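Glycosaminoglycan xylosylkinase (Hydra vulgaris, PDB 5XOM) probably phosphorylates a xylose of glycosaminoglycan linkage chains and belongs to the Fam20 family of secretory-pathway kinases. Local coordinates at residues L342-K345 with R346-I349. Sequence-based numbering, arbitrary orientation.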
loop_
_atom_site.group_PDB
_atom_site.type_symbol
_atom_site.label_atom_id
_atom_site.label_comp_id
_atom_site.label_asym_id
_atom_site.label_seq_id
_atom_site.Cartn_x
_atom_site.Cartn_y
_atom_site.Cartn_z
ATOM N N LEU A 342 -14.488 -7.252 13.787
ATOM C CA LEU A 342 -13.567 -6.798 12.747
ATOM C C LEU A 342 -12.856 -7.975 12.086
ATOM O O LEU A 342 -12.608 -7.954 10.875
ATOM C CB LEU A 342 -12.549 -5.821 13.335
ATOM C CG LEU A 342 -13.111 -4.502 13.870
ATOM C CD1 LEU A 342 -11.991 -3.609 14.380
ATOM C CD2 LEU A 342 -13.898 -3.792 12.778
ATOM N N LEU A 343 -12.508 -9.007 12.862
ATOM C CA LEU A 343 -11.811 -10.141 12.262
ATOM C C LEU A 343 -12.715 -10.893 11.298
ATOM O O LEU A 343 -12.280 -11.287 10.211
ATOM C CB LEU A 343 -11.269 -11.090 13.336
ATOM C CG LEU A 343 -10.673 -12.362 12.722
ATOM C CD1 LEU A 343 -9.328 -12.057 12.085
ATOM C CD2 LEU A 343 -10.511 -13.442 13.768
ATOM N N ASP A 344 -13.981 -11.092 11.663
ATOM C CA ASP A 344 -14.846 -11.869 10.788
ATOM C C ASP A 344 -15.141 -11.147 9.482
ATOM O O ASP A 344 -15.377 -11.803 8.460
ATOM C CB ASP A 344 -16.150 -12.219 11.487
ATOM C CG ASP A 344 -16.829 -13.412 10.841
ATOM O OD1 ASP A 344 -16.180 -14.472 10.735
ATOM O OD2 ASP A 344 -17.986 -13.290 10.402
ATOM N N LYS A 345 -15.116 -9.812 9.483
ATOM C CA LYS A 345 -15.286 -9.074 8.232
ATOM C C LYS A 345 -14.171 -9.396 7.246
ATOM O O LYS A 345 -14.416 -9.506 6.039
ATOM C CB LYS A 345 -15.348 -7.573 8.503
ATOM C CG LYS A 345 -16.695 -7.102 9.020
ATOM C CD LYS A 345 -16.652 -5.640 9.441
ATOM C CE LYS A 345 -17.999 -5.178 9.970
ATOM N NZ LYS A 345 -17.931 -3.782 10.479
ATOM N N ARG A 346 -12.937 -9.545 7.736
ATOM C CA ARG A 346 -11.845 -9.919 6.841
ATOM C C ARG A 346 -11.915 -11.385 6.449
ATOM O O ARG A 346 -11.587 -11.732 5.310
ATOM C CB ARG A 346 -10.500 -9.629 7.499
ATOM C CG ARG A 346 -10.355 -8.215 7.990
ATOM C CD ARG A 346 -9.151 -8.105 8.901
ATOM N NE ARG A 346 -8.775 -6.724 9.166
ATOM C CZ ARG A 346 -7.574 -6.217 8.911
ATOM N NH1 ARG A 346 -6.627 -6.980 8.382
ATOM N NH2 ARG A 346 -7.318 -4.947 9.185
ATOM N N LEU A 347 -12.357 -12.261 7.360
ATOM C CA LEU A 347 -12.450 -13.673 7.018
ATOM C C LEU A 347 -13.531 -13.920 5.977
ATOM O O LEU A 347 -13.444 -14.902 5.237
ATOM C CB LEU A 347 -12.724 -14.523 8.272
ATOM C CG LEU A 347 -11.712 -14.462 9.424
ATOM C CD1 LEU A 347 -12.228 -15.235 10.647
ATOM C CD2 LEU A 347 -10.319 -14.953 8.999
ATOM N N SER A 348 -14.529 -13.038 5.885
ATOM C CA SER A 348 -15.639 -13.219 4.958
ATOM C C SER A 348 -15.223 -13.121 3.499
ATOM O O SER A 348 -16.025 -13.462 2.624
ATOM C CB SER A 348 -16.730 -12.185 5.234
ATOM O OG SER A 348 -16.306 -10.896 4.830
ATOM N N ILE A 349 -14.004 -12.663 3.204
ATOM C CA ILE A 349 -13.530 -12.651 1.822
ATOM C C ILE A 349 -12.920 -13.982 1.404
ATOM O O ILE A 349 -12.716 -14.207 0.200
ATOM C CB ILE A 349 -12.485 -11.537 1.596
ATOM C CG1 ILE A 349 -11.136 -11.968 2.171
ATOM C CG2 ILE A 349 -12.933 -10.217 2.248
ATOM C CD1 ILE A 349 -10.095 -10.895 2.176
HETATM O O HOH W 1 -11.987 -5.506 9.607
#
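Near the C-terminal end of helix 339-347, in the kinase-like region of this Fam20 protein, Leu343 and Leu347 stand one turn apart. Leu347 N donates to Leu343 O at 3.0 Å, an alpha-helical bond with an N-H...O angle of 155° lying in the carbonyl plane; the same oxygen also takes a weak bond from Arg346 N. One residue on, Ser348 N reaches Asp344 O at 3.0 Å with a more bent angle of 132°. The side chain of Ser348 then turns back: chi1 of 71° folds OG over the main chain, and it gives its proton to Lys345 O at 2.6 Å, coming from above the carbonyl plane. On the buried face, Leu343 and Leu347 meet obliquely, Leu343 CG lying 3.9 Å from Leu347 CD1, and both also pack on helix 132-144. Asp344 OD1 lies 4.0 Å from Leu347 CD1, the side chains crossing at about a right angle, while OD2 is hydrogen-bonded to Tyr353 OH. Arg346 extends mainly outward with a lean toward Leu342, its CG passing 3.7 Å from Leu342 O. A water donates to Leu342 O at 2.8 Å and accepts a weak bond from Arg346 NE. Ile349 packs on Phe45 of the second subunit. The short hydroxyl bond thus gives Lys345 O, a carbonyl near the helix end, a side-chain partner, while the water serves Leu342 O.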